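Local coordinates for protein biliverdin reductase (Synechocystis sp., PDB 5B3U) that binds NADP(+) and probably reduces the linear tetrapyrrole biliverdin to bilirubin at the expense of NADPH, at residues G17-G22 with Q64-L69; L103-A108 with Y313-A318; S159-Q164 with E235-K240. All coordinates share one frame; numbering follows the deposited sequence.

Contact 1 of 3, residues G17-G22 with Q64-L69; sequences GIVGTG and QSWQAL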
ATOM      1  N   GLY A  17       4.196 -14.734  12.108  1.00 52.20           N
ATOM      2  CA  GLY A  17       2.938 -14.214  12.633  1.00 51.58           C
ATOM      3  C   GLY A  17       2.448 -13.085  11.749  1.00 50.32           C
ATOM      4  O   GLY A  17       3.242 -12.259  11.287  1.00 48.95           O
ATOM      5  N   ILE A  18       1.139 -13.054  11.505  1.00 51.32           N
ATOM      6  CA  ILE A  18       0.530 -12.126  10.557  1.00 49.73           C
ATOM      7  C   ILE A  18      -0.332 -11.144  11.336  1.00 49.23           C
ATOM      8  O   ILE A  18      -1.350 -11.529  11.925  1.00 49.44           O
ATOM      9  CB  ILE A  18      -0.300 -12.857   9.493  1.00 49.52           C
ATOM     10  CG1 ILE A  18       0.413 -14.134   9.045  1.00 52.19           C
ATOM     11  CG2 ILE A  18      -0.563 -11.941   8.306  1.00 48.88           C
ATOM     12  CD1 ILE A  18      -0.229 -14.804   7.851  1.00 54.96           C
ATOM     13  N   VAL A  19       0.062  -9.873  11.337  1.00 47.39           N
ATOM     14  CA  VAL A  19      -0.744  -8.813  11.929  1.00 45.68           C
ATOM     15  C   VAL A  19      -1.649  -8.283  10.822  1.00 44.96           C
ATOM     16  O   VAL A  19      -1.220  -7.503   9.970  1.00 42.57           O
ATOM     17  CB  VAL A  19       0.120  -7.707  12.535  1.00 44.46           C
ATOM     18  CG1 VAL A  19      -0.723  -6.800  13.423  1.00 46.00           C
ATOM     19  CG2 VAL A  19       1.270  -8.304  13.318  1.00 46.55           C
ATOM     20  N   GLY A  20      -2.905  -8.721  10.824  1.00 45.42           N
ATOM     21  CA  GLY A  20      -3.852  -8.296   9.813  1.00 45.45           C
ATOM     22  C   GLY A  20      -4.703  -9.430   9.284  1.00 48.64           C
ATOM     23  O   GLY A  20      -4.309 -10.599   9.352  1.00 49.47           O
ATOM     24  N   THR A  21      -5.881  -9.094   8.750  1.00 49.66           N
ATOM     25  CA  THR A  21      -6.795 -10.105   8.235  1.00 50.85           C
ATOM     26  C   THR A  21      -7.385  -9.737   6.877  1.00 49.89           C
ATOM     27  O   THR A  21      -8.318 -10.412   6.425  1.00 49.66           O
ATOM     28  CB  THR A  21      -7.935 -10.361   9.233  1.00 52.38           C
ATOM     29  OG1 THR A  21      -8.433  -9.110   9.725  1.00 52.60           O
ATOM     30  CG2 THR A  21      -7.447 -11.201  10.401  1.00 53.73           C
ATOM     31  N   GLY A  22      -6.876  -8.699   6.214  1.00 49.23           N
ATOM     32  CA  GLY A  22      -7.399  -8.265   4.937  1.00 47.88           C
ATOM     33  C   GLY A  22      -6.750  -8.978   3.766  1.00 49.65           C
ATOM     34  O   GLY A  22      -6.048  -9.980   3.916  1.00 50.12           O
ATOM     35  N   GLN A  64      -4.601 -12.520  21.474  1.00 51.50           N
ATOM     36  CA  GLN A  64      -5.487 -11.483  21.994  1.00 49.46           C
ATOM     37  C   GLN A  64      -4.985 -10.075  21.694  1.00 48.81           C
ATOM     38  O   GLN A  64      -5.773  -9.126  21.749  1.00 49.61           O
ATOM     39  CB  GLN A  64      -5.690 -11.676  23.500  1.00 49.28           C
ATOM     40  CG  GLN A  64      -4.413 -11.892  24.295  1.00 49.87           C
ATOM     41  CD  GLN A  64      -3.820 -10.598  24.815  1.00 49.19           C
ATOM     42  OE1 GLN A  64      -4.519  -9.594  24.954  1.00 48.82           O
ATOM     43  NE2 GLN A  64      -2.526 -10.618  25.111  1.00 48.13           N
ATOM     44  N   SER A  65      -3.705  -9.916  21.363  1.00 47.46           N
ATOM     45  CA  SER A  65      -3.169  -8.616  20.986  1.00 47.93           C
ATOM     46  C   SER A  65      -1.972  -8.822  20.068  1.00 48.49           C
ATOM     47  O   SER A  65      -1.359  -9.892  20.049  1.00 48.26           O
ATOM     48  CB  SER A  65      -2.772  -7.793  22.217  1.00 48.02           C
ATOM     49  OG  SER A  65      -1.712  -8.413  22.923  1.00 50.20           O
ATOM     50  N   TRP A  66      -1.645  -7.782  19.295  1.00 47.89           N
ATOM     51  CA  TRP A  66      -0.490  -7.885  18.410  1.00 47.03           C
ATOM     52  C   TRP A  66       0.819  -7.687  19.160  1.00 47.66           C
ATOM     53  O   TRP A  66       1.850  -8.227  18.744  1.00 48.75           O
ATOM     54  CB  TRP A  66      -0.596  -6.893  17.245  1.00 45.97           C
ATOM     55  CG  TRP A  66      -0.589  -5.431  17.612  1.00 45.98           C
ATOM     56  CD1 TRP A  66      -1.668  -4.598  17.660  1.00 45.32           C
ATOM     57  CD2 TRP A  66       0.554  -4.624  17.940  1.00 45.78           C
ATOM     58  NE1 TRP A  66      -1.273  -3.330  18.014  1.00 45.46           N
ATOM     59  CE2 TRP A  66       0.085  -3.320  18.191  1.00 44.30           C
ATOM     60  CE3 TRP A  66       1.925  -4.880  18.053  1.00 44.99           C
ATOM     61  CZ2 TRP A  66       0.935  -2.276  18.551  1.00 42.89           C
ATOM     62  CZ3 TRP A  66       2.767  -3.842  18.413  1.00 43.44           C
ATOM     63  CH2 TRP A  66       2.270  -2.556  18.656  1.00 43.11           C
ATOM     64  N   GLN A  67       0.804  -6.924  20.257  1.00 47.67           N
ATOM     65  CA  GLN A  67       1.995  -6.834  21.097  1.00 46.89           C
ATOM     66  C   GLN A  67       2.369  -8.195  21.663  1.00 48.90           C
ATOM     67  O   GLN A  67       3.552  -8.471  21.890  1.00 50.72           O
ATOM     68  CB  GLN A  67       1.777  -5.832  22.233  1.00 47.31           C
ATOM     69  CG  GLN A  67       1.323  -4.452  21.787  1.00 47.22           C
ATOM     70  CD  GLN A  67      -0.186  -4.321  21.737  1.00 46.85           C
ATOM     71  OE1 GLN A  67      -0.884  -5.214  21.256  1.00 46.60           O
ATOM     72  NE2 GLN A  67      -0.698  -3.203  22.238  1.00 46.52           N
ATOM     73  N   ALA A  68       1.377  -9.057  21.892  1.00 49.29           N
ATOM     74  CA  ALA A  68       1.663 -10.421  22.318  1.00 50.27           C
ATOM     75  C   ALA A  68       2.212 -11.262  21.174  1.00 51.19           C
ATOM     76  O   ALA A  68       2.992 -12.191  21.409  1.00 53.19           O
ATOM     77  CB  ALA A  68       0.403 -11.068  22.892  1.00 50.25           C
ATOM     78  N   LEU A  69       1.825 -10.949  19.936  1.00 51.80           N
ATOM     79  CA  LEU A  69       2.214 -11.779  18.802  1.00 51.34           C
ATOM     80  C   LEU A  69       3.666 -11.548  18.398  1.00 51.45           C
ATOM     81  O   LEU A  69       4.379 -12.502  18.069  1.00 54.49           O
ATOM     82  CB  LEU A  69       1.280 -11.520  17.619  1.00 51.10           C
ATOM     83  CG  LEU A  69       1.652 -12.162  16.282  1.00 52.08           C
ATOM     84  CD1 LEU A  69       0.429 -12.783  15.635  1.00 52.69           C
ATOM     85  CD2 LEU A  69       2.281 -11.140  15.349  1.00 51.03           C
TER
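Val-19 puts its two methyl groups to separate use: CG2 meets Leu-69 CD2 at 3.6 Å, while CG1 lies 3.8 Å from Trp-66 CB. The first torsion of Val-19 (chi1 -167°) makes this possible, since it sets CG1 anti to the backbone N and CG2 beside that N. With Trp-66 the touching is done by the methylene; the indole then leads off from the strand and comes only obliquely to CG1. Leu-69, its CG anti to the backbone N (chi1 172°), extends from the short helix 66-69 and lays its two branches against the Gly-17 to Val-19 part of strand 14-19. CD2 also lies 4.1 Å from Gly-17 C, and CD1 comes within 4.2 Å of Ile-18 N, so the leucine rests partly on bare backbone, beside a glycine that presents no side chain. Shortening Leu-69 to an alanine would probably leave Val-19 CG2 without its methyl partner and open a gap over the backbone of Gly-17 and Ile-18.

Polar bonding stays within 64-69 or, from 17-22, goes to neighbouring strands. Ser-65 caps the short helix: its OG accepts a weak bond from Ala-68 N, 3.3 Å long. In segment 17-22, the backbone of Gly-17, Ile-18 and Val-19 is bonded into the parallel sheet by strands 77-80 and 38-44. Trp-44 meets the Trp-66 indole edge-to-face, and Ile-90 of helix 86-96 touches both Val-19 and Trp-66.

Beyond Val-19 the strand enters the glycine-rich turn of the Rossmann fold, consistent with a GxGxxA pattern, where Thr-21 binds NADP(+). The side-chain contacts are apolar and no polar bond joins the segments, implying that buried hydrocarbon surface, rather than directional bonds, holds helix 66-69 against the strand leading to the dinucleotide site.

Contact 2 of 3, residues L103-A108 with Y313-A318; sequences LEYPLA and YALEVA
The phenol ring of Tyr-105 reaches helix 309-325 with its hydroxyl end, where Ala-314 CB approaches obliquely, 3.7 Å from Tyr-105 CZ. At the ring edge, near its plane, the amide of Leu-315 lies close to Tyr-105 OH, but the geometry is too poor for a hydrogen bond. One face of the ring carries Pro-106 CB, 4.1 Å above the plane and offset toward the rim. Beyond the two segments the ring also meets that of His-132, the planes about 30° apart, and makes a cation-pi contact with Arg-191. Tyr-105 extends this far because its CG stands anti to the backbone N (chi1 -169°).

Glu-104 ends strand 100-104 of the Rossmann fold, and Tyr-105 and Pro-106, the latter preceded by a cis peptide bond, follow it. Their position and sequence recall the Glu-Lys-Pro motif of Gfo/Idh/MocA oxidoreductases, with tyrosine where many relatives have lysine. Tyr-105 itself binds NADP(+), and Pro-106 O accepts a hydrogen bond from ND1 of the NADP(+)-binding His-87.

From the helix, Leu-315 reaches between Tyr-105 and the residues after Pro-106. Its CG is 3.9 Å from Tyr-105 OH; its branches go on to the backbone of Ala-108, CD2 lying against the carbonyl O and CD1 3.9 Å from Ala-108 N. The same CD1 touches Leu-107 CB at 4.0 Å. Leu-107 and Ala-108 are backed in turn by Leu-117 of helix 111-123, while Ser-187 of helix 183-189 touches both Tyr-105 and Ala-314.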
ATOM      1  N   LEU A 103       6.091  -5.522   5.399  1.00 46.54           N
ATOM      2  CA  LEU A 103       4.947  -4.628   5.473  1.00 45.08           C
ATOM      3  C   LEU A 103       4.272  -4.512   4.117  1.00 44.21           C
ATOM      4  O   LEU A 103       4.942  -4.421   3.084  1.00 45.16           O
ATOM      5  CB  LEU A 103       5.360  -3.227   5.929  1.00 42.97           C
ATOM      6  CG  LEU A 103       5.827  -2.985   7.361  1.00 42.61           C
ATOM      7  CD1 LEU A 103       7.145  -2.231   7.353  1.00 43.00           C
ATOM      8  CD2 LEU A 103       4.771  -2.201   8.119  1.00 41.21           C
ATOM      9  N   GLU A 104       2.945  -4.515   4.128  1.00 42.43           N
ATOM     10  CA  GLU A 104       2.204  -3.864   3.064  1.00 42.29           C
ATOM     11  C   GLU A 104       2.233  -2.369   3.344  1.00 40.30           C
ATOM     12  O   GLU A 104       2.068  -1.948   4.493  1.00 38.05           O
ATOM     13  CB  GLU A 104       0.765  -4.381   2.995  1.00 40.32           C
ATOM     14  CG  GLU A 104      -0.048  -3.826   1.829  1.00 40.58           C
ATOM     15  CD  GLU A 104       0.377  -4.384   0.479  1.00 42.58           C
ATOM     16  OE1 GLU A 104      -0.202  -3.963  -0.544  1.00 41.47           O
ATOM     17  OE2 GLU A 104       1.277  -5.250   0.436  1.00 44.99           O
ATOM     18  N   TYR A 105       2.494  -1.574   2.312  1.00 40.31           N
ATOM     19  CA  TYR A 105       2.567  -0.124   2.464  1.00 37.33           C
ATOM     20  C   TYR A 105       1.273   0.372   3.120  1.00 37.24           C
ATOM     21  O   TYR A 105       0.200  -0.158   2.832  1.00 37.14           O
ATOM     22  CB  TYR A 105       2.800   0.537   1.103  1.00 37.60           C
ATOM     23  CG  TYR A 105       3.147   1.999   1.193  1.00 36.97           C
ATOM     24  CD1 TYR A 105       4.445   2.408   1.466  1.00 37.01           C
ATOM     25  CD2 TYR A 105       2.173   2.973   1.026  1.00 35.59           C
ATOM     26  CE1 TYR A 105       4.765   3.746   1.563  1.00 35.47           C
ATOM     27  CE2 TYR A 105       2.483   4.313   1.126  1.00 34.51           C
ATOM     28  CZ  TYR A 105       3.780   4.694   1.391  1.00 34.76           C
ATOM     29  OH  TYR A 105       4.091   6.030   1.484  1.00 35.39           O
ATOM     30  N   PRO A 106       1.355   1.386   4.004  1.00 36.66           N
ATOM     31  CA  PRO A 106       2.452   2.301   4.353  1.00 36.75           C
ATOM     32  C   PRO A 106       3.588   1.731   5.201  1.00 38.30           C
ATOM     33  O   PRO A 106       3.430   0.727   5.899  1.00 37.15           O
ATOM     34  CB  PRO A 106       1.733   3.401   5.135  1.00 35.70           C
ATOM     35  CG  PRO A 106       0.634   2.683   5.815  1.00 35.29           C
ATOM     36  CD  PRO A 106       0.160   1.648   4.827  1.00 35.76           C
ATOM     37  N   LEU A 107       4.739   2.405   5.121  1.00 38.46           N
ATOM     38  CA  LEU A 107       5.865   2.115   6.002  1.00 39.34           C
ATOM     39  C   LEU A 107       5.667   2.753   7.373  1.00 39.49           C
ATOM     40  O   LEU A 107       5.800   2.081   8.402  1.00 38.45           O
ATOM     41  CB  LEU A 107       7.166   2.607   5.362  1.00 38.31           C
ATOM     42  CG  LEU A 107       8.458   2.485   6.174  1.00 40.26           C
ATOM     43  CD1 LEU A 107       8.732   1.041   6.553  1.00 40.53           C
ATOM     44  CD2 LEU A 107       9.634   3.073   5.405  1.00 40.69           C
ATOM     45  N   ALA A 108       5.342   4.040   7.406  1.00 40.14           N
ATOM     46  CA  ALA A 108       5.143   4.773   8.653  1.00 40.12           C
ATOM     47  C   ALA A 108       4.404   6.070   8.331  1.00 42.93           C
ATOM     48  O   ALA A 108       3.940   6.277   7.204  1.00 42.44           O
ATOM     49  CB  ALA A 108       6.473   5.035   9.361  1.00 41.21           C
ATOM     50  N   TYR A 313      10.441   7.147  -0.675  1.00 39.01           N
ATOM     51  CA  TYR A 313      10.090   8.310  -1.481  1.00 37.64           C
ATOM     52  C   TYR A 313       8.584   8.501  -1.575  1.00 37.53           C
ATOM     53  O   TYR A 313       8.118   9.637  -1.722  1.00 35.70           O
ATOM     54  CB  TYR A 313      10.685   8.201  -2.884  1.00 36.59           C
ATOM     55  CG  TYR A 313      10.439   9.452  -3.690  1.00 36.85           C
ATOM     56  CD1 TYR A 313       9.546   9.457  -4.753  1.00 36.19           C
ATOM     57  CD2 TYR A 313      11.069  10.643  -3.357  1.00 35.55           C
ATOM     58  CE1 TYR A 313       9.308  10.607  -5.478  1.00 35.71           C
ATOM     59  CE2 TYR A 313      10.838  11.797  -4.073  1.00 36.94           C
ATOM     60  CZ  TYR A 313       9.958  11.775  -5.132  1.00 37.73           C
ATOM     61  OH  TYR A 313       9.726  12.927  -5.847  1.00 40.09           O
ATOM     62  N   ALA A 314       7.811   7.414  -1.504  1.00 38.75           N
ATOM     63  CA  ALA A 314       6.362   7.548  -1.412  1.00 37.63           C
ATOM     64  C   ALA A 314       5.970   8.340  -0.171  1.00 38.23           C
ATOM     65  O   ALA A 314       5.084   9.202  -0.227  1.00 36.84           O
ATOM     66  CB  ALA A 314       5.706   6.168  -1.401  1.00 35.95           C
ATOM     67  N   LEU A 315       6.632   8.068   0.957  1.00 37.04           N
ATOM     68  CA  LEU A 315       6.381   8.831   2.175  1.00 37.60           C
ATOM     69  C   LEU A 315       6.760  10.295   2.000  1.00 38.87           C
ATOM     70  O   LEU A 315       6.030  11.190   2.442  1.00 39.32           O
ATOM     71  CB  LEU A 315       7.155   8.218   3.341  1.00 40.90           C
ATOM     72  CG  LEU A 315       6.368   7.401   4.362  1.00 41.04           C
ATOM     73  CD1 LEU A 315       7.322   6.601   5.230  1.00 42.17           C
ATOM     74  CD2 LEU A 315       5.511   8.321   5.216  1.00 43.88           C
ATOM     75  N   GLU A 316       7.906  10.556   1.362  1.00 39.34           N
ATOM     76  CA  GLU A 316       8.353  11.931   1.161  1.00 39.28           C
ATOM     77  C   GLU A 316       7.325  12.739   0.379  1.00 38.41           C
ATOM     78  O   GLU A 316       7.048  13.897   0.714  1.00 38.28           O
ATOM     79  CB  GLU A 316       9.703  11.941   0.442  1.00 38.53           C
ATOM     80  CG  GLU A 316      10.200  13.330   0.072  1.00 41.07           C
ATOM     81  CD  GLU A 316      11.534  13.305  -0.648  1.00 43.23           C
ATOM     82  OE1 GLU A 316      12.313  12.353  -0.434  1.00 44.58           O
ATOM     83  OE2 GLU A 316      11.804  14.242  -1.430  1.00 44.94           O
ATOM     84  N   VAL A 317       6.745  12.141  -0.663  1.00 36.33           N
ATOM     85  CA  VAL A 317       5.704  12.823  -1.424  1.00 36.77           C
ATOM     86  C   VAL A 317       4.470  13.045  -0.558  1.00 37.80           C
ATOM     87  O   VAL A 317       3.817  14.092  -0.639  1.00 37.15           O
ATOM     88  CB  VAL A 317       5.377  12.026  -2.702  1.00 36.78           C
ATOM     89  CG1 VAL A 317       4.078  12.511  -3.328  1.00 35.32           C
ATOM     90  CG2 VAL A 317       6.522  12.134  -3.699  1.00 36.20           C
ATOM     91  N   ALA A 318       4.141  12.072   0.296  1.00 37.85           N
ATOM     92  CA  ALA A 318       2.991  12.224   1.181  1.00 38.29           C
ATOM     93  C   ALA A 318       3.235  13.306   2.227  1.00 39.01           C
ATOM     94  O   ALA A 318       2.327  14.080   2.548  1.00 38.58           O
ATOM     95  CB  ALA A 318       2.660  10.891   1.850  1.00 35.72           C
TER

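Contact 3 of 3, residues S159-Q164 with E235-K240; sequences STIMGQ and EVIYGK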
ATOM      1  N   SER A 159      -8.022   8.919 -10.075  1.00 31.33           N
ATOM      2  CA  SER A 159      -9.150   9.359  -9.266  1.00 33.70           C
ATOM      3  C   SER A 159      -9.847   8.160  -8.641  1.00 33.65           C
ATOM      4  O   SER A 159     -10.242   7.227  -9.348  1.00 34.53           O
ATOM      5  CB  SER A 159     -10.144  10.165 -10.110  1.00 35.51           C
ATOM      6  OG  SER A 159     -11.305  10.490  -9.366  1.00 36.39           O
ATOM      7  N   THR A 160     -10.004   8.196  -7.319  1.00 32.47           N
ATOM      8  CA  THR A 160     -10.704   7.157  -6.568  1.00 34.49           C
ATOM      9  C   THR A 160     -11.821   7.817  -5.769  1.00 34.56           C
ATOM     10  O   THR A 160     -11.554   8.568  -4.825  1.00 33.15           O
ATOM     11  CB  THR A 160      -9.751   6.401  -5.642  1.00 34.29           C
ATOM     12  OG1 THR A 160      -8.618   5.940  -6.389  1.00 35.28           O
ATOM     13  CG2 THR A 160     -10.461   5.211  -5.012  1.00 32.30           C
ATOM     14  N   ILE A 161     -13.067   7.536  -6.147  1.00 33.64           N
ATOM     15  CA  ILE A 161     -14.240   8.061  -5.457  1.00 35.53           C
ATOM     16  C   ILE A 161     -15.161   6.890  -5.141  1.00 36.65           C
ATOM     17  O   ILE A 161     -15.551   6.142  -6.045  1.00 37.98           O
ATOM     18  CB  ILE A 161     -14.968   9.130  -6.288  1.00 36.46           C
ATOM     19  CG1 ILE A 161     -14.211  10.460  -6.210  1.00 34.73           C
ATOM     20  CG2 ILE A 161     -16.399   9.299  -5.805  1.00 37.72           C
ATOM     21  CD1 ILE A 161     -14.390  11.351  -7.423  1.00 36.14           C
ATOM     22  N   MET A 162     -15.500   6.727  -3.862  1.00 36.48           N
ATOM     23  CA  MET A 162     -16.265   5.581  -3.380  1.00 39.53           C
ATOM     24  C   MET A 162     -17.358   6.076  -2.442  1.00 39.02           C
ATOM     25  O   MET A 162     -17.068   6.510  -1.323  1.00 38.96           O
ATOM     26  CB  MET A 162     -15.350   4.575  -2.677  1.00 40.30           C
ATOM     27  CG  MET A 162     -16.075   3.534  -1.838  1.00 44.78           C
ATOM     28  SD  MET A 162     -17.124   2.443  -2.815  1.00 60.71           S
ATOM     29  CE  MET A 162     -15.977   1.911  -4.083  1.00 43.83           C
ATOM     30  N   GLY A 163     -18.609   6.007  -2.889  1.00 40.23           N
ATOM     31  CA  GLY A 163     -19.714   6.452  -2.061  1.00 42.39           C
ATOM     32  C   GLY A 163     -20.079   5.435  -0.995  1.00 40.80           C
ATOM     33  O   GLY A 163     -19.987   4.224  -1.193  1.00 40.28           O
ATOM     34  N   GLN A 164     -20.506   5.944   0.160  1.00 40.60           N
ATOM     35  CA  GLN A 164     -20.823   5.083   1.297  1.00 43.33           C
ATOM     36  C   GLN A 164     -21.853   5.780   2.176  1.00 45.06           C
ATOM     37  O   GLN A 164     -21.524   6.745   2.873  1.00 45.21           O
ATOM     38  CB  GLN A 164     -19.565   4.751   2.097  1.00 43.77           C
ATOM     39  CG  GLN A 164     -19.782   3.762   3.234  1.00 43.87           C
ATOM     40  CD  GLN A 164     -20.300   2.422   2.753  1.00 45.37           C
ATOM     41  OE1 GLN A 164     -21.245   1.869   3.317  1.00 47.45           O
ATOM     42  NE2 GLN A 164     -19.682   1.890   1.705  1.00 45.45           N
ATOM     43  N   GLU A 235      -2.759  14.601 -11.627  1.00 32.06           N
ATOM     44  CA  GLU A 235      -3.817  14.925 -10.679  1.00 31.66           C
ATOM     45  C   GLU A 235      -4.176  13.678  -9.890  1.00 30.69           C
ATOM     46  O   GLU A 235      -4.566  12.660 -10.471  1.00 30.39           O
ATOM     47  CB  GLU A 235      -5.051  15.480 -11.388  1.00 32.49           C
ATOM     48  CG  GLU A 235      -4.780  16.690 -12.254  1.00 34.15           C
ATOM     49  CD  GLU A 235      -5.936  17.001 -13.176  1.00 35.53           C
ATOM     50  OE1 GLU A 235      -6.115  18.188 -13.520  1.00 35.45           O
ATOM     51  OE2 GLU A 235      -6.672  16.061 -13.547  1.00 33.64           O
ATOM     52  N   VAL A 236      -4.050  13.761  -8.570  1.00 31.06           N
ATOM     53  CA  VAL A 236      -4.454  12.696  -7.663  1.00 30.92           C
ATOM     54  C   VAL A 236      -5.715  13.144  -6.940  1.00 32.46           C
ATOM     55  O   VAL A 236      -5.774  14.267  -6.424  1.00 34.45           O
ATOM     56  CB  VAL A 236      -3.344  12.349  -6.656  1.00 32.30           C
ATOM     57  CG1 VAL A 236      -3.756  11.150  -5.818  1.00 32.75           C
ATOM     58  CG2 VAL A 236      -2.035  12.087  -7.378  1.00 30.84           C
ATOM     59  N   ILE A 237      -6.719  12.275  -6.902  1.00 31.83           N
ATOM     60  CA  ILE A 237      -7.974  12.565  -6.219  1.00 32.09           C
ATOM     61  C   ILE A 237      -8.409  11.334  -5.440  1.00 31.96           C
ATOM     62  O   ILE A 237      -8.505  10.238  -6.004  1.00 32.18           O
ATOM     63  CB  ILE A 237      -9.093  12.996  -7.186  1.00 32.96           C
ATOM     64  CG1 ILE A 237      -8.766  14.336  -7.851  1.00 33.00           C
ATOM     65  CG2 ILE A 237     -10.399  13.127  -6.436  1.00 32.82           C
ATOM     66  CD1 ILE A 237      -8.083  14.208  -9.184  1.00 33.11           C
ATOM     67  N   TYR A 238      -8.682  11.526  -4.150  1.00 31.60           N
ATOM     68  CA  TYR A 238      -9.220  10.493  -3.277  1.00 32.37           C
ATOM     69  C   TYR A 238     -10.444  11.049  -2.568  1.00 33.45           C
ATOM     70  O   TYR A 238     -10.372  12.111  -1.943  1.00 34.09           O
ATOM     71  CB  TYR A 238      -8.176  10.032  -2.256  1.00 31.39           C
ATOM     72  CG  TYR A 238      -8.643   8.909  -1.355  1.00 31.61           C
ATOM     73  CD1 TYR A 238      -9.303   9.172  -0.159  1.00 33.13           C
ATOM     74  CD2 TYR A 238      -8.422   7.583  -1.702  1.00 31.40           C
ATOM     75  CE1 TYR A 238      -9.728   8.146   0.662  1.00 34.43           C
ATOM     76  CE2 TYR A 238      -8.844   6.552  -0.888  1.00 31.63           C
ATOM     77  CZ  TYR A 238      -9.497   6.839   0.292  1.00 33.25           C
ATOM     78  OH  TYR A 238      -9.919   5.814   1.108  1.00 34.24           O
ATOM     79  N   GLY A 239     -11.559  10.329  -2.659  1.00 34.05           N
ATOM     80  CA  GLY A 239     -12.786  10.752  -2.015  1.00 34.37           C
ATOM     81  C   GLY A 239     -13.679   9.590  -1.640  1.00 35.52           C
ATOM     82  O   GLY A 239     -13.788   8.617  -2.389  1.00 35.85           O
ATOM     83  N   LYS A 240     -14.312   9.670  -0.474  1.00 36.96           N
ATOM     84  CA  LYS A 240     -15.257   8.646  -0.060  1.00 38.49           C
ATOM     85  C   LYS A 240     -16.204   9.246   0.965  1.00 39.23           C
ATOM     86  O   LYS A 240     -15.935  10.305   1.537  1.00 39.39           O
ATOM     87  CB  LYS A 240     -14.548   7.407   0.502  1.00 36.41           C
ATOM     88  CG  LYS A 240     -13.794   7.632   1.800  1.00 36.90           C
ATOM     89  CD  LYS A 240     -13.095   6.350   2.234  1.00 39.97           C
ATOM     90  CE  LYS A 240     -12.172   6.580   3.419  1.00 39.39           C
ATOM     91  NZ  LYS A 240     -11.482   5.324   3.823  1.00 40.76           N
TER
HETATM   92  O   HOH W   1      -6.809   7.842  -6.451  1.00 32.49           O
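Thr-160 and Tyr-238 stand side by side on one face of a parallel strand pair, Thr-160 CB approaching the phenol ring obliquely, 4.3 Å from Tyr-238 CD2. With OG1 beside its own backbone N (chi1 -52°), the threonine turns its hydroxyl to a water 2.6 Å from Thr-160 OG1, which in turn donates to Ile-237 O. That carbonyl also takes the amide of Thr-160, at 2.9 Å from Thr-160 N, the donor tilted 28° from the carbonyl plane.

Met-162 and Lys-240 form the next pair on this face, meeting through their CB atoms before their chains diverge. The lysine, extended beyond CG, carries NZ to Thr-172 O, with a weak bond to Tyr-238 OH on the way; Phe-178 and Tyr-173 add cation-pi contacts. This places the Lys-240 side chain about 7 Å from those of Trp-171 and Asn-84, both NADP(+)-binding residues.

On the reverse face Ser-159 lies against Ile-237, its OG 4.0 Å from Ile-237 CB but hydrogen-bonded to Glu-248 of the neighbouring strand. Ile-161 stands beside Gly-239, which presents no side chain, and its CD1 reaches only loosely to Ile-237 CG2.

Between the faces, Gly-239 gives its N-H to Thr-160 O and accepts from Met-162 N, at 2.9 Å from Gly-239 O. The two short strand segments run nearly parallel, at 3° to each other. Thr-160 bonds to the two residues flanking Tyr-238, and Gly-239 to the two flanking Ile-161, as in a regular parallel beta ladder, here joining strands 153-163 and 233-241 as the parallel pair in the otherwise antiparallel sheet of the C-terminal domain.

The contacts span both domains. Contact 1 comes first along the chain and lies within the Rossmann fold; contact 2 reaches the same parallel sheet through strand 100-104, its centre about 21 Å away. Contact 2 also crosses to helix 309-325, late in the sequence, and so ties the nucleotide-binding domain to the C-terminal one. Contact 3 is formed wholly by chain lying between the two segments of contact 2, in the large mixed sheet; its centre is about 19 Å from that of contact 2 and 29 Å from that of contact 1. None touches another, yet each holds or lies near NADP(+)-binding residues, consistent with a cofactor site between the domains.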